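Local coordinates for protein lipolytic enzyme, g-d-s-l (Clostridium thermocellum, PDB 2W47) that serves as a family 6 carbohydrate-binding module, a beta-sandwich domain that holds a glycan beside a calcium ion, at residues Ala12-Ala17 and Cys30-His35; Gly40-Asn45 and Pro121-Leu126. All blocks are in the same frame, centred on the assembly; numbering follows the deposited sequence.

Overall arrangement
The two contacts show how a binding site can grow out of the end of a beta-sandwich. Contact 1 closes in the chain before contact 2 opens, and their centres are about 6 Å apart. Strands 13-15 and 41-48 are neighbours in the five-stranded sheet, whereas strand 122-130 belongs to the four-stranded sheet facing it, and strand 31-34 pairs with 17-20 in a short ribbon. Contact 2 is therefore core packing between sheets, and contact 1 joins the edge of the sandwich to that ribbon. Ile-42 touches both Val-32 and Val-123, knitting the two together. Both contacts reach the same 4-deoxy-beta-L-threo-hex-4-enopyranuronic acid, contact 1 through calcium and contact 2 through Asn-122.

Contact 1. Residues Ala12-Ala17 and Cys30-His35; sequences AIIYNA and CYVNYH. With CA (calcium ion), chain C; AQA (4-deoxy-beta-L-threo-hex-4-enopyranuronic acid), chain B.
Ile-14 is the first residue of 12-17 to touch the partner segment: its CG2 branch meets CG2 of Val-32 at 4.2 Å, and Ile-42 of strand 41-48 touches both side chains. At Asn-16 the backbone takes a left-handed helical conformation that separates strand 13-15 from strand 17-20. The carbonyl O of Asn-16 accepts His-35 N at 2.9 Å, with an N-H...O angle of 156° and the donor standing above the carbonyl plane. With CG of His-35 anti to its own carbonyl carbon (chi1 -72°), the imidazole lies against this peptide: Asn-16 C sits 3.4 Å above the plane of the His-35 ring, over its centre. The side chains of Asn-16 and His-35 cross at about a right angle, amide and ring planes 26° apart, and Asn-16 OD1 comes to 3.6 Å from His-35 CD2. In this beta-sandwich module, strands 17-20 and 31-34 form a short antiparallel ribbon beside the glycan site. Ala-17 opens it as a non-hydrogen-bonded pair with Tyr-34, the CA atoms of Ala-17 and Tyr-34 3.9 Å apart, while Ala-17 CB packs on Val-32 CG1 at 3.7 Å. Asn-33, turned away from Ala-17, gives OD1 to calcium at 2.2 Å and ND2 to Glu-20. Tyr-34 O binds the ion at 2.3 Å; Asn-36 OD1, carboxylate O6B of 4-deoxy-beta-L-threo-hex-4-enopyranuronic acid and three waters complete the site, one water also accepting Tyr-34 N.

Contact 2. Residues Gly40-Asn45 and Pro121-Leu126; sequences GYIEWN and PNVDYL. With AQA (4-deoxy-beta-L-threo-hex-4-enopyranuronic acid), chain B.
The hydrophobic core of the family 6 beta-sandwich is built here by Ile-42 and Trp-44 from one sheet meeting Val-123 and Leu-126 from the other. Strands 41-45 and 122-126 run in nearly the same direction, 25° apart, with axes 9.4 Å from each other at closest approach. No hydrogen bond links them; side chains do the joining. The side chains of Trp-44 and Leu-126 lie alongside each other, pointing opposite ways, and Leu-126 CB sits over the indole face in a CH-pi contact, displaced toward the rim and 3.5 Å from Trp-44 CZ3, while Leu-126 CD2 extends to 3.7 Å from Trp-44 CE3. NE1 of the buried Trp-44 is hydrogen-bonded to the carbonyl O of Gln-8, which helps to fix the ring. Val-123 CG1, anti to its backbone N (chi1 178°), lies near the plane of the Trp-44 ring at its edge, 4.1 Å from CH2. The same methyl approaches Ile-42 CD1 at 3.7 Å in one of the two conformers modelled for that isoleucine. Between Val-123 and Leu-126 the backbone of Asp-124 becomes helical, so Asp-124 and Tyr-125 both point away from strand 41-45, and Asp-124 forms a salt bridge with Arg-59. One residue before Val-123 the strand reaches the glycan pocket, where Asn-122 ND2 donates to O3 of 4-deoxy-beta-L-threo-hex-4-enopyranuronic acid at 2.9 Å, with an N-H...O angle of 155°.

Contact 1. Residues Ala12-Ala17 and Cys30-His35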
loop_
_atom_site.group_PDB
_atom_site.type_symbol
_atom_site.label_atom_id
_atom_site.label_comp_id
_atom_site.label_asym_id
_atom_site.label_seq_id
_atom_site.Cartn_x
_atom_site.Cartn_y
_atom_site.Cartn_z
ATOM N N ALA A 12 -2.315 7.962 6.426
ATOM C CA ALA A 12 -1.493 8.204 5.259
ATOM C C ALA A 12 -1.541 9.666 4.853
ATOM O O ALA A 12 -2.468 10.397 5.200
ATOM C CB ALA A 12 -1.969 7.342 4.105
ATOM N N ILE A 13 -0.518 10.076 4.120
ATOM C CA ILE A 13 -0.541 11.300 3.350
ATOM C C ILE A 13 -0.955 10.870 1.954
ATOM O O ILE A 13 -0.367 9.941 1.387
ATOM C CB ILE A 13 0.851 11.962 3.349
ATOM C CG1 ILE A 13 1.196 12.411 4.774
ATOM C CG2 ILE A 13 0.927 13.119 2.342
ATOM C CD1 ILE A 13 2.692 12.472 5.071
ATOM N N ILE A 14 -2.003 11.488 1.423
ATOM C CA ILE A 14 -2.526 11.066 0.129
ATOM C C ILE A 14 -2.549 12.228 -0.854
ATOM O O ILE A 14 -2.716 13.394 -0.464
ATOM C CB ILE A 14 -3.905 10.359 0.253
ATOM C CG1 ILE A 14 -5.005 11.338 0.686
ATOM C CG2 ILE A 14 -3.796 9.155 1.200
ATOM C CD1 ILE A 14 -6.371 10.685 0.874
ATOM N N TYR A 15 -2.385 11.897 -2.128
ATOM C CA TYR A 15 -2.347 12.883 -3.193
ATOM C C TYR A 15 -3.163 12.352 -4.354
ATOM O O TYR A 15 -2.949 11.228 -4.799
ATOM C CB TYR A 15 -0.909 13.120 -3.639
ATOM C CG TYR A 15 -0.786 13.905 -4.925
ATOM C CD1 TYR A 15 -0.993 15.282 -4.939
ATOM C CD2 TYR A 15 -0.453 13.272 -6.121
ATOM C CE1 TYR A 15 -0.884 16.010 -6.122
ATOM C CE2 TYR A 15 -0.342 13.993 -7.311
ATOM C CZ TYR A 15 -0.556 15.354 -7.297
ATOM O OH TYR A 15 -0.443 16.058 -8.481
ATOM N N ASN A 16 -4.099 13.149 -4.850
ATOM C CA ASN A 16 -4.993 12.702 -5.917
ATOM C C ASN A 16 -5.629 11.347 -5.592
ATOM O O ASN A 16 -5.640 10.400 -6.392
ATOM C CB ASN A 16 -4.290 12.731 -7.280
ATOM C CG ASN A 16 -4.231 14.125 -7.852
ATOM O OD1 ASN A 16 -4.963 15.008 -7.413
ATOM N ND2 ASN A 16 -3.374 14.327 -8.838
ATOM N N ALA A 17 -6.131 11.287 -4.368
ATOM C CA ALA A 17 -6.801 10.136 -3.805
ATOM C C ALA A 17 -7.661 10.689 -2.673
ATOM O O ALA A 17 -7.397 11.797 -2.183
ATOM C CB ALA A 17 -5.774 9.153 -3.273
ATOM N N CYS A 30 -11.968 3.851 7.350
ATOM C CA CYS A 30 -12.116 4.131 5.928
ATOM C C CYS A 30 -11.007 3.444 5.149
ATOM O O CYS A 30 -10.179 2.734 5.714
ATOM C CB CYS A 30 -12.060 5.652 5.687
ATOM S SG CYS A 30 -10.511 6.441 6.226
ATOM N N TYR A 31 -10.995 3.679 3.843
ATOM C CA TYR A 31 -9.929 3.209 2.968
ATOM C C TYR A 31 -9.640 4.298 1.939
ATOM O O TYR A 31 -10.399 5.271 1.820
ATOM C CB TYR A 31 -10.325 1.887 2.296
ATOM C CG TYR A 31 -11.549 1.994 1.410
ATOM C CD1 TYR A 31 -11.435 2.375 0.068
ATOM C CD2 TYR A 31 -12.820 1.711 1.908
ATOM C CE1 TYR A 31 -12.553 2.481 -0.753
ATOM C CE2 TYR A 31 -13.949 1.800 1.093
ATOM C CZ TYR A 31 -13.809 2.175 -0.236
ATOM O OH TYR A 31 -14.923 2.272 -1.033
ATOM N N VAL A 32 -8.539 4.138 1.210
ATOM C CA VAL A 32 -8.167 5.089 0.165
ATOM C C VAL A 32 -8.717 4.666 -1.187
ATOM O O VAL A 32 -8.569 3.523 -1.595
ATOM C CB VAL A 32 -6.639 5.228 0.032
ATOM C CG1 VAL A 32 -6.298 6.303 -0.989
ATOM C CG2 VAL A 32 -6.009 5.572 1.368
ATOM N N ASN A 33 -9.343 5.613 -1.877
ATOM C CA ASN A 33 -9.748 5.450 -3.264
ATOM C C ASN A 33 -8.977 6.463 -4.094
ATOM O O ASN A 33 -9.163 7.668 -3.936
ATOM C CB ASN A 33 -11.264 5.642 -3.376
ATOM C CG ASN A 33 -11.761 5.737 -4.807
ATOM O OD1 ASN A 33 -11.036 5.468 -5.767
ATOM N ND2 ASN A 33 -13.012 6.157 -4.953
ATOM N N TYR A 34 -8.078 5.964 -4.944
ATOM C CA TYR A 34 -7.268 6.807 -5.814
ATOM C C TYR A 34 -8.144 7.499 -6.846
ATOM O O TYR A 34 -9.112 6.916 -7.325
ATOM C CB TYR A 34 -6.264 5.938 -6.574
ATOM C CG TYR A 34 -5.045 5.479 -5.800
ATOM C CD1 TYR A 34 -5.130 4.476 -4.840
ATOM C CD2 TYR A 34 -3.788 6.003 -6.086
ATOM C CE1 TYR A 34 -4.008 4.028 -4.159
ATOM C CE2 TYR A 34 -2.650 5.563 -5.411
ATOM C CZ TYR A 34 -2.773 4.581 -4.442
ATOM O OH TYR A 34 -1.673 4.121 -3.750
ATOM N N HIS A 35 -7.803 8.730 -7.224
ATOM C CA HIS A 35 -8.387 9.301 -8.439
ATOM C C HIS A 35 -8.076 8.371 -9.603
ATOM O O HIS A 35 -7.005 7.754 -9.646
ATOM C CB HIS A 35 -7.784 10.669 -8.750
ATOM C CG HIS A 35 -8.218 11.764 -7.827
ATOM N ND1 HIS A 35 -9.027 11.556 -6.730
ATOM C CD2 HIS A 35 -7.923 13.087 -7.832
ATOM C CE1 HIS A 35 -9.228 12.707 -6.110
ATOM N NE2 HIS A 35 -8.559 13.648 -6.754
HETATM CA CA CA C . -10.147 4.850 -7.722
HETATM O O6A AQA B . -12.598 2.548 -10.243
HETATM C C6 AQA B . -12.489 2.777 -9.007
HETATM O O6B AQA B . -11.404 3.139 -8.482
HETATM C C5 AQA B . -13.559 2.623 -8.227
HETATM O O5 AQA B . -14.782 2.171 -8.877
HETATM C C4 AQA B . -13.497 2.846 -6.893
HETATM C C3 AQA B . -14.767 2.888 -6.066
HETATM O O3 AQA B . -14.508 2.596 -4.685
HETATM C C2 AQA B . -15.731 1.860 -6.645
HETATM O O2 AQA B . -16.968 1.857 -5.929
HETATM C C1 AQA B . -15.995 2.172 -8.115
HETATM O O HOH W 1 -8.738 3.435 -6.112
HETATM O O HOH W 2 -12.175 5.870 -8.370
HETATM O O HOH W 3 -8.260 4.376 -8.989
#

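Contact 2. Residues Gly40-Asn45 and Pro121-Leu126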
loop_
_atom_site.group_PDB
_atom_site.type_symbol
_atom_site.label_atom_id
_atom_site.label_comp_id
_atom_site.label_asym_id
_atom_site.label_seq_id
_atom_site.Cartn_x
_atom_site.Cartn_y
_atom_site.Cartn_z
ATOM N N GLY A 40 -1.608 9.424 -8.740
ATOM C CA GLY A 40 -2.057 9.521 -7.354
ATOM C C GLY A 40 -1.162 8.683 -6.469
ATOM O O GLY A 40 -0.526 7.721 -6.930
ATOM N N TYR A 41 -1.083 9.030 -5.190
ATOM C CA TYR A 41 -0.285 8.216 -4.290
ATOM C C TYR A 41 -0.765 8.212 -2.867
ATOM O O TYR A 41 -1.512 9.093 -2.446
ATOM C CB TYR A 41 1.208 8.595 -4.331
ATOM C CG TYR A 41 1.596 9.975 -3.819
ATOM C CD1 TYR A 41 1.671 10.250 -2.447
ATOM C CD2 TYR A 41 1.958 10.980 -4.713
ATOM C CE1 TYR A 41 2.056 11.528 -1.985
ATOM C CE2 TYR A 41 2.353 12.238 -4.265
ATOM C CZ TYR A 41 2.399 12.504 -2.909
ATOM O OH TYR A 41 2.782 13.769 -2.493
ATOM N N ILE A 42 -0.325 7.191 -2.136
ATOM C CA ILE A 42 -0.507 7.097 -0.694
ATOM C C ILE A 42 0.873 6.908 -0.076
ATOM O O ILE A 42 1.702 6.148 -0.590
ATOM C CB ILE A 42 -1.445 5.932 -0.286
ATOM C CG1 ILE A 42 -0.821 4.574 -0.633
ATOM C CG2 ILE A 42 -2.818 6.114 -0.919
ATOM C CD1 ILE A 42 -1.743 3.384 -0.429
ATOM N N GLU A 43 1.120 7.619 1.019
ATOM C CA GLU A 43 2.421 7.601 1.663
ATOM C C GLU A 43 2.252 7.457 3.157
ATOM O O GLU A 43 1.442 8.152 3.763
ATOM C CB GLU A 43 3.156 8.895 1.341
ATOM C CG GLU A 43 4.533 9.001 1.935
ATOM C CD GLU A 43 5.238 10.227 1.431
ATOM O OE1 GLU A 43 5.743 10.194 0.290
ATOM O OE2 GLU A 43 5.305 11.233 2.182
ATOM N N TRP A 44 3.029 6.558 3.749
ATOM C CA TRP A 44 3.049 6.424 5.192
ATOM C C TRP A 44 4.447 6.626 5.737
ATOM O O TRP A 44 5.444 6.277 5.093
ATOM C CB TRP A 44 2.591 5.032 5.611
ATOM C CG TRP A 44 1.122 4.782 5.606
ATOM C CD1 TRP A 44 0.219 5.136 6.570
ATOM C CD2 TRP A 44 0.392 4.043 4.625
ATOM N NE1 TRP A 44 -1.032 4.678 6.236
ATOM C CE2 TRP A 44 -0.953 4.002 5.048
ATOM C CE3 TRP A 44 0.745 3.416 3.422
ATOM C CZ2 TRP A 44 -1.943 3.359 4.322
ATOM C CZ3 TRP A 44 -0.245 2.778 2.698
ATOM C CH2 TRP A 44 -1.573 2.757 3.151
ATOM N N ASN A 45 4.500 7.186 6.943
ATOM C CA ASN A 45 5.719 7.234 7.729
ATOM C C ASN A 45 5.781 5.997 8.612
ATOM O O ASN A 45 5.052 5.873 9.596
ATOM C CB ASN A 45 5.754 8.519 8.555
ATOM C CG ASN A 45 6.010 9.736 7.708
ATOM O OD1 ASN A 45 6.938 9.761 6.903
ATOM N ND2 ASN A 45 5.190 10.770 7.897
ATOM N N PRO A 121 -5.389 0.665 -6.855
ATOM C CA PRO A 121 -6.470 -0.090 -6.237
ATOM C C PRO A 121 -6.998 0.693 -5.037
ATOM O O PRO A 121 -6.344 1.630 -4.560
ATOM C CB PRO A 121 -5.763 -1.354 -5.736
ATOM C CG PRO A 121 -4.370 -0.899 -5.442
ATOM C CD PRO A 121 -4.075 0.052 -6.581
ATOM N N ASN A 122 -8.167 0.310 -4.543
ATOM C CA ASN A 122 -8.595 0.813 -3.239
ATOM C C ASN A 122 -7.733 0.158 -2.174
ATOM O O ASN A 122 -7.482 -1.050 -2.233
ATOM C CB ASN A 122 -10.064 0.519 -2.989
ATOM C CG ASN A 122 -10.983 1.377 -3.829
ATOM O OD1 ASN A 122 -10.567 2.370 -4.427
ATOM N ND2 ASN A 122 -12.264 0.998 -3.875
ATOM N N VAL A 123 -7.253 0.947 -1.215
ATOM C CA VAL A 123 -6.285 0.448 -0.225
ATOM C C VAL A 123 -6.796 0.670 1.197
ATOM O O VAL A 123 -7.069 1.813 1.619
ATOM C CB VAL A 123 -4.882 1.085 -0.395
ATOM C CG1 VAL A 123 -3.943 0.585 0.681
ATOM C CG2 VAL A 123 -4.306 0.761 -1.786
ATOM N N ASP A 124 -6.937 -0.430 1.925
ATOM C CA ASP A 124 -7.476 -0.421 3.276
ATOM C C ASP A 124 -6.431 0.011 4.304
ATOM O O ASP A 124 -6.709 0.838 5.190
ATOM C CB ASP A 124 -7.974 -1.837 3.597
ATOM C CG ASP A 124 -8.719 -1.921 4.903
ATOM O OD1 ASP A 124 -9.311 -0.912 5.332
ATOM O OD2 ASP A 124 -8.739 -3.027 5.487
ATOM N N TYR A 125 -5.240 -0.568 4.192
ATOM C CA TYR A 125 -4.133 -0.302 5.105
ATOM C C TYR A 125 -2.840 -0.876 4.565
ATOM O O TYR A 125 -2.843 -1.631 3.583
ATOM C CB TYR A 125 -4.409 -0.868 6.509
ATOM C CG TYR A 125 -4.611 -2.368 6.629
ATOM C CD1 TYR A 125 -3.566 -3.265 6.380
ATOM C CD2 TYR A 125 -5.818 -2.881 7.078
ATOM C CE1 TYR A 125 -3.744 -4.641 6.529
ATOM C CE2 TYR A 125 -6.003 -4.248 7.238
ATOM C CZ TYR A 125 -4.961 -5.120 6.959
ATOM O OH TYR A 125 -5.125 -6.481 7.109
ATOM N N LEU A 126 -1.745 -0.504 5.220
ATOM C CA LEU A 126 -0.448 -1.118 5.023
ATOM C C LEU A 126 -0.082 -1.796 6.332
ATOM O O LEU A 126 -0.107 -1.167 7.385
ATOM C CB LEU A 126 0.593 -0.054 4.666
ATOM C CG LEU A 126 2.065 -0.480 4.673
ATOM C CD1 LEU A 126 2.371 -1.477 3.567
ATOM C CD2 LEU A 126 2.971 0.737 4.569
HETATM O O6A AQA B . -12.598 2.548 -10.243
HETATM C C6 AQA B . -12.489 2.777 -9.007
HETATM O O6B AQA B . -11.404 3.139 -8.482
HETATM C C5 AQA B . -13.559 2.623 -8.227
HETATM O O5 AQA B . -14.782 2.171 -8.877
HETATM C C4 AQA B . -13.497 2.846 -6.893
HETATM C C3 AQA B . -14.767 2.888 -6.066
HETATM O O3 AQA B . -14.508 2.596 -4.685
HETATM C C2 AQA B . -15.731 1.860 -6.645
HETATM O O2 AQA B . -16.968 1.857 -5.929
HETATM C C1 AQA B . -15.995 2.172 -8.115
#